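Local coordinates for G protein alpha subunit (Entamoeba histolytica, PDB 4FID) that binds and probably hydrolyses GTP as the alpha subunit of a heterotrimeric G protein, thought to relay signals from transmembrane receptors, at residues Asp324-Met327 and Lys328-Ala332; Met53-Leu56 and Ile57-Ala61; Gly31-Pro34 and Glu35-Ala39. All coordinates share one frame; numbering follows the deposited sequence.

Interaction 1 of 3, residues Asp324-Met327 and Lys328-Ala332; sequences DVIM and KNMAA
Near the end of the C-terminal helix 312-332, Ile326 and Met330 stand one turn apart on the face turned to the central sheet. In G-alpha subunits this last helix of the Ras-like domain is a main element that engages the activated receptor, a role probably shared here. Four backbone bonds of the i to i+4 kind run through the segment; that from Lys328 N to Asp324 O measures 2.8 Å, and Ala331 N reaches Met327 O at 3.0 Å. The side chains of Ile326 and Met330 lie alongside each other and point the same way. It is the CG2 branch of Ile326 that touches, 3.9 Å from the selenium SE of Met330, and this branch is anti to the backbone N while CG1 is anti to the carbonyl carbon (chi1 -58°). Met327, like Met330 deposited as selenomethionine, runs across at a slant: its chain folds at both chi2 and chi3 and carries CE to 4.1 Å from SE of Met330. Ile6 of strand 6-12 meets all three of these side chains, while Met336 packs on Met327. On another side of the helix, Val325 and Asn329 rest on Tyr303 and Val230. CB of Lys328 lies 3.4 Å from O of Asp324, and the rest of the lysine chain leads away. The side-chain contact across the segment is therefore apolar, between an isoleucine methyl and two thioether-type chains deposited as selenomethionine, and the four backbone bonds supply the polar cohesion. Such an amphipathic turn seats its greasy face against the strands and leaves the exposed charges of Asp324 and Lys328 to face solvent.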
loop_
_atom_site.group_PDB
_atom_site.type_symbol
_atom_site.label_atom_id
_atom_site.label_comp_id
_atom_site.label_asym_id
_atom_site.label_seq_id
_atom_site.Cartn_x
_atom_site.Cartn_y
_atom_site.Cartn_z
ATOM N N ASP A 324 -11.439 -9.917 16.944
ATOM C CA ASP A 324 -12.210 -11.061 17.391
ATOM C C ASP A 324 -11.491 -12.331 17.016
ATOM O O ASP A 324 -11.328 -13.199 17.852
ATOM C CB ASP A 324 -13.630 -11.043 16.822
ATOM C CG ASP A 324 -14.464 -9.890 17.367
ATOM O OD1 ASP A 324 -14.390 -9.590 18.589
ATOM O OD2 ASP A 324 -15.199 -9.285 16.556
ATOM N N VAL A 325 -11.038 -12.441 15.771
ATOM C CA VAL A 325 -10.271 -13.629 15.374
ATOM C C VAL A 325 -9.047 -13.846 16.288
ATOM O O VAL A 325 -8.785 -14.959 16.733
ATOM C CB VAL A 325 -9.852 -13.598 13.871
ATOM C CG1 VAL A 325 -8.840 -14.705 13.562
ATOM C CG2 VAL A 325 -11.078 -13.720 12.967
ATOM N N ILE A 326 -8.310 -12.780 16.579
ATOM C CA ILE A 326 -7.144 -12.877 17.451
ATOM C C ILE A 326 -7.542 -13.315 18.865
ATOM O O ILE A 326 -6.888 -14.187 19.456
ATOM C CB ILE A 326 -6.333 -11.536 17.489
ATOM C CG1 ILE A 326 -5.872 -11.148 16.086
ATOM C CG2 ILE A 326 -5.104 -11.640 18.401
ATOM C CD1 ILE A 326 -5.247 -9.785 16.020
HETATM N N MSE A 327 -8.611 -12.716 19.402
HETATM C CA MSE A 327 -9.108 -13.069 20.749
HETATM C C MSE A 327 -9.618 -14.505 20.827
HETATM O O MSE A 327 -9.299 -15.233 21.781
HETATM C CB MSE A 327 -10.234 -12.138 21.208
HETATM C CG MSE A 327 -9.940 -10.660 21.065
HETATM SE SE MSE A 327 -9.161 -9.801 22.619
HETATM C CE MSE A 327 -7.955 -11.222 23.223
ATOM N N LYS A 328 -10.426 -14.903 19.841
ATOM C CA LYS A 328 -11.007 -16.237 19.865
ATOM C C LYS A 328 -9.862 -17.238 19.873
ATOM O O LYS A 328 -9.778 -18.126 20.722
ATOM C CB LYS A 328 -11.911 -16.491 18.657
ATOM C CG LYS A 328 -12.073 -18.008 18.366
ATOM C CD LYS A 328 -12.842 -18.328 17.077
ATOM C CE LYS A 328 -13.055 -19.842 16.893
ATOM N NZ LYS A 328 -11.803 -20.621 16.621
ATOM N N ASN A 329 -8.961 -17.060 18.919
ATOM C CA ASN A 329 -7.819 -17.929 18.806
ATOM C C ASN A 329 -7.007 -18.042 20.086
ATOM O O ASN A 329 -6.677 -19.145 20.502
ATOM C CB ASN A 329 -6.938 -17.502 17.635
ATOM C CG ASN A 329 -6.828 -18.586 16.580
ATOM O OD1 ASN A 329 -7.738 -18.766 15.762
ATOM N ND2 ASN A 329 -5.723 -19.337 16.611
HETATM N N MSE A 330 -6.688 -16.911 20.713
HETATM C CA MSE A 330 -5.848 -16.941 21.902
HETATM C C MSE A 330 -6.533 -17.717 23.020
HETATM O O MSE A 330 -5.899 -18.512 23.724
HETATM C CB MSE A 330 -5.511 -15.531 22.383
HETATM C CG MSE A 330 -4.371 -14.864 21.646
HETATM SE SE MSE A 330 -4.403 -12.939 22.000
HETATM C CE MSE A 330 -3.305 -12.824 23.603
ATOM N N ALA A 331 -7.828 -17.484 23.180
ATOM C CA ALA A 331 -8.594 -18.205 24.185
ATOM C C ALA A 331 -8.441 -19.716 23.985
ATOM O O ALA A 331 -8.096 -20.448 24.924
ATOM C CB ALA A 331 -10.050 -17.790 24.149
ATOM N N ALA A 332 -8.661 -20.171 22.755
ATOM C CA ALA A 332 -8.508 -21.586 22.428
ATOM C C ALA A 332 -7.068 -22.117 22.530
ATOM O O ALA A 332 -6.850 -23.319 22.408
ATOM C CB ALA A 332 -9.084 -21.877 21.047
#

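Interaction 2 of 3, residues Met53-Leu56 and Ile57-Ala61; sequences MRTL and IEQSA
Arg54 O receives the amide of Glu58 in a nearly straight bond, 2.9 Å from N of Glu58 with an N-H...O angle of 178°. Similar bonds one turn apart tie Ile57 to Met53 and Gln59 to Thr55, the latter 2.8 Å from N of Gln59 to O of Thr55. The fourth, from Ser60 N to Leu56 O, is more bent, at 142°. Ser60 also donates through its hydroxyl: with OG between the backbone N and the carbonyl carbon (chi1 76°), the side chain folds back along the helix and OG reaches O of Ile57 at 2.8 Å. This bond within the helix gives the hydroxyl of a buried residue an acceptor. Earlier in the helix OG1 of Thr55 likewise bonds back to a backbone oxygen, that of Thr51, and the guanidinium of Arg54 extends away from Glu58 to bond the backbone oxygens of Glu75 and Asp80. Side-chain packing along the helix is sparse by comparison. CG of Met53, a selenomethionine, comes within 4.4 Å of CD1 of Ile57. In that isoleucine CG1 is anti to the carbonyl carbon, beside the backbone N, which puts CG1 of Ile57 3.2 Å from O of Met53. CG2 of Thr55 lies a loose 4.3 Å from CG of Gln59. Other helices of the all-helical domain, in which helix 42-62 is the long central one, pack against this one. Met53 and Ile57 pack on Leu97 of helix 90-99, Leu56 and Ser60 on Thr106 of helix 101-108, and Met53 and Leu56 together on Phe123 of helix 119-124.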
loop_
_atom_site.group_PDB
_atom_site.type_symbol
_atom_site.label_atom_id
_atom_site.label_comp_id
_atom_site.label_asym_id
_atom_site.label_seq_id
_atom_site.Cartn_x
_atom_site.Cartn_y
_atom_site.Cartn_z
HETATM N N MSE A 53 4.505 14.103 -12.276
HETATM C CA MSE A 53 4.002 14.774 -13.472
HETATM C C MSE A 53 5.041 14.804 -14.580
HETATM O O MSE A 53 4.693 14.677 -15.751
HETATM C CB MSE A 53 3.480 16.186 -13.168
HETATM C CG MSE A 53 2.883 16.906 -14.406
HETATM SE SE MSE A 53 1.337 16.010 -15.319
HETATM C CE MSE A 53 -0.103 16.317 -14.036
ATOM N N ARG A 54 6.314 14.957 -14.217
ATOM C CA ARG A 54 7.404 14.769 -15.183
ATOM C C ARG A 54 7.270 13.395 -15.823
ATOM O O ARG A 54 7.363 13.266 -17.040
ATOM C CB ARG A 54 8.781 14.902 -14.522
ATOM C CG ARG A 54 9.149 16.318 -14.128
ATOM C CD ARG A 54 10.476 16.385 -13.399
ATOM N NE ARG A 54 10.828 17.773 -13.093
ATOM C CZ ARG A 54 11.836 18.158 -12.308
ATOM N NH1 ARG A 54 12.627 17.264 -11.718
ATOM N NH2 ARG A 54 12.044 19.454 -12.105
ATOM N N THR A 55 7.032 12.378 -14.995
ATOM C CA THR A 55 6.823 11.000 -15.454
ATOM C C THR A 55 5.768 10.914 -16.557
ATOM O O THR A 55 6.000 10.293 -17.589
ATOM C CB THR A 55 6.379 10.074 -14.282
ATOM O OG1 THR A 55 7.406 10.024 -13.289
ATOM C CG2 THR A 55 6.058 8.646 -14.767
ATOM N N LEU A 56 4.601 11.510 -16.324
ATOM C CA LEU A 56 3.518 11.480 -17.310
ATOM C C LEU A 56 3.897 12.234 -18.588
ATOM O O LEU A 56 3.633 11.755 -19.694
ATOM C CB LEU A 56 2.189 12.015 -16.731
ATOM C CG LEU A 56 1.345 11.094 -15.845
ATOM C CD1 LEU A 56 0.255 11.838 -15.036
ATOM C CD2 LEU A 56 0.715 10.009 -16.687
ATOM N N ILE A 57 4.505 13.408 -18.446
ATOM C CA ILE A 57 4.983 14.142 -19.627
ATOM C C ILE A 57 5.946 13.298 -20.472
ATOM O O ILE A 57 5.760 13.166 -21.687
ATOM C CB ILE A 57 5.683 15.466 -19.259
ATOM C CG1 ILE A 57 4.732 16.389 -18.498
ATOM C CG2 ILE A 57 6.185 16.159 -20.502
ATOM C CD1 ILE A 57 5.373 17.697 -18.006
ATOM N N GLU A 58 6.968 12.733 -19.823
ATOM C CA GLU A 58 7.902 11.820 -20.482
ATOM C C GLU A 58 7.195 10.616 -21.127
ATOM O O GLU A 58 7.402 10.313 -22.302
ATOM C CB GLU A 58 8.982 11.353 -19.504
ATOM C CG GLU A 58 9.789 10.154 -19.981
ATOM C CD GLU A 58 10.724 9.611 -18.906
ATOM O OE1 GLU A 58 11.242 8.484 -19.073
ATOM O OE2 GLU A 58 10.940 10.312 -17.894
ATOM N N GLN A 59 6.354 9.939 -20.366
ATOM C CA GLN A 59 5.549 8.848 -20.916
ATOM C C GLN A 59 4.623 9.275 -22.073
ATOM O O GLN A 59 4.384 8.499 -22.991
ATOM C CB GLN A 59 4.752 8.124 -19.811
ATOM C CG GLN A 59 5.617 7.340 -18.817
ATOM C CD GLN A 59 6.538 6.323 -19.500
ATOM O OE1 GLN A 59 6.116 5.565 -20.386
ATOM N NE2 GLN A 59 7.801 6.303 -19.085
ATOM N N SER A 60 4.102 10.494 -22.061
ATOM C CA SER A 60 3.229 10.873 -23.176
ATOM C C SER A 60 4.005 10.935 -24.491
ATOM O O SER A 60 3.418 10.807 -25.559
ATOM C CB SER A 60 2.512 12.199 -22.925
ATOM O OG SER A 60 3.393 13.286 -23.106
ATOM N N ALA A 61 5.318 11.132 -24.397
ATOM C CA ALA A 61 6.192 11.198 -25.568
ATOM C C ALA A 61 6.493 9.789 -26.057
ATOM O O ALA A 61 6.339 9.470 -27.242
ATOM C CB ALA A 61 7.490 11.919 -25.225
#

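Interaction 3 of 3, residues Gly31-Pro34 and Glu35-Ala39; sequences GGFP and EQERA
Phe33 and Arg38 are joined by a bond from side chain to backbone: NE of Arg38 donates to O of Phe33 at 3.0 Å, with an N-H...O angle of 163°. The oxygen lies at the guanidinium edge, close to the plane of that group, whereas the donor stands above the carbonyl plane of Phe33. Pro34 is the N-cap of helix 35-39, and its O takes the amide of Arg38 at 3.1 Å from N; the amide of Glu37 adds a weak bond to the same oxygen. Glu37, with CG anti to the backbone N (chi1 -173°), swings its carboxylate to the rim of the Phe33 ring. OE2 of Glu37 sits near the ring plane, 3.5 Å from CD2 of Phe33, and the two flat groups are almost perpendicular, 84° apart. NE2 of Gln36 rests 3.4 Å from CB of Pro34. Further out, Arg38 NH1 bonds to Pro136 O and Phe33 N to Glu138 OE1, while the phenyl ring packs on Lys23, Lys26 and Ile27 of helix 18-28. This is the linker that leads from the Ras-like domain toward the helical domain. Arg38 grips two backbone oxygens, fixing its guanidinium, and the partly positive ring edge of Phe33 probably suits the Glu37 carboxylate, which also has a long, weak ion pair with Lys26.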
loop_
_atom_site.group_PDB
_atom_site.type_symbol
_atom_site.label_atom_id
_atom_site.label_comp_id
_atom_site.label_asym_id
_atom_site.label_seq_id
_atom_site.Cartn_x
_atom_site.Cartn_y
_atom_site.Cartn_z
ATOM N N GLY A 31 -2.874 8.008 18.517
ATOM C CA GLY A 31 -3.245 9.410 18.587
ATOM C C GLY A 31 -3.066 10.180 17.286
ATOM O O GLY A 31 -2.971 11.410 17.270
ATOM N N GLY A 32 -3.019 9.464 16.177
ATOM C CA GLY A 32 -2.725 10.126 14.926
ATOM C C GLY A 32 -1.347 10.751 14.959
ATOM O O GLY A 32 -0.493 10.381 15.766
ATOM N N PHE A 33 -1.130 11.698 14.063
ATOM C CA PHE A 33 0.156 12.354 13.934
ATOM C C PHE A 33 0.015 13.833 14.225
ATOM O O PHE A 33 -0.813 14.518 13.626
ATOM C CB PHE A 33 0.728 12.135 12.538
ATOM C CG PHE A 33 0.973 10.690 12.216
ATOM C CD1 PHE A 33 -0.075 9.863 11.804
ATOM C CD2 PHE A 33 2.248 10.144 12.340
ATOM C CE1 PHE A 33 0.148 8.527 11.519
ATOM C CE2 PHE A 33 2.477 8.807 12.049
ATOM C CZ PHE A 33 1.425 8.001 11.639
ATOM N N PRO A 34 0.809 14.321 15.183
ATOM C CA PRO A 34 0.835 15.735 15.564
ATOM C C PRO A 34 1.490 16.599 14.499
ATOM O O PRO A 34 2.288 16.125 13.693
ATOM C CB PRO A 34 1.664 15.741 16.847
ATOM C CG PRO A 34 2.451 14.475 16.814
ATOM C CD PRO A 34 1.598 13.478 16.095
ATOM N N GLU A 35 1.142 17.873 14.512
ATOM C CA GLU A 35 1.593 18.788 13.486
ATOM C C GLU A 35 3.083 18.704 13.180
ATOM O O GLU A 35 3.465 18.764 12.016
ATOM C CB GLU A 35 1.206 20.229 13.834
ATOM C CG GLU A 35 1.565 21.232 12.744
ATOM C CD GLU A 35 1.210 22.661 13.111
ATOM O OE1 GLU A 35 0.660 22.885 14.214
ATOM O OE2 GLU A 35 1.487 23.564 12.292
ATOM N N GLN A 36 3.934 18.582 14.195
ATOM C CA GLN A 36 5.374 18.604 13.914
ATOM C C GLN A 36 5.865 17.337 13.218
ATOM O O GLN A 36 6.796 17.398 12.418
ATOM C CB GLN A 36 6.236 18.943 15.143
ATOM C CG GLN A 36 6.067 18.013 16.317
ATOM C CD GLN A 36 5.044 18.530 17.311
ATOM O OE1 GLN A 36 4.909 19.743 17.507
ATOM N NE2 GLN A 36 4.320 17.612 17.947
ATOM N N GLU A 37 5.235 16.200 13.506
ATOM C CA GLU A 37 5.562 14.959 12.807
ATOM C C GLU A 37 5.103 15.048 11.349
ATOM O O GLU A 37 5.858 14.754 10.419
ATOM C CB GLU A 37 4.923 13.763 13.507
ATOM C CG GLU A 37 5.344 12.415 12.948
ATOM C CD GLU A 37 5.188 11.296 13.965
ATOM O OE1 GLU A 37 4.724 11.574 15.100
ATOM O OE2 GLU A 37 5.535 10.137 13.633
ATOM N N ARG A 38 3.868 15.483 11.155
ATOM C CA ARG A 38 3.347 15.713 9.818
ATOM C C ARG A 38 4.210 16.648 8.962
ATOM O O ARG A 38 4.444 16.383 7.785
ATOM C CB ARG A 38 1.915 16.254 9.907
ATOM C CG ARG A 38 0.865 15.194 10.140
ATOM C CD ARG A 38 -0.497 15.780 9.968
ATOM N NE ARG A 38 -0.962 16.258 11.248
ATOM C CZ ARG A 38 -1.244 17.521 11.523
ATOM N NH1 ARG A 38 -1.145 18.447 10.580
ATOM N NH2 ARG A 38 -1.637 17.845 12.746
ATOM N N ALA A 39 4.681 17.748 9.540
ATOM C CA ALA A 39 5.406 18.744 8.753
ATOM C C ALA A 39 6.706 18.202 8.174
ATOM O O ALA A 39 7.207 18.730 7.192
ATOM C CB ALA A 39 5.653 20.044 9.562
#

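Along the chain the order is interaction 3, interaction 2, interaction 1, and none touches another. Interaction 3 lies in the linker that follows helix 18-28, and its short helix 35-39 is succeeded by helix 42-62, which carries interaction 2 in the all-helical domain; their centres are 33 Å apart. Interaction 1 is on helix 312-332, packed against the sheet of the Ras-like domain, with its centre 33 Å from that of interaction 3 and 50 Å from that of interaction 2, on the opposite side of the chain's centre. Together they sample both lobes between which GDP is held, and one of the connections joining them.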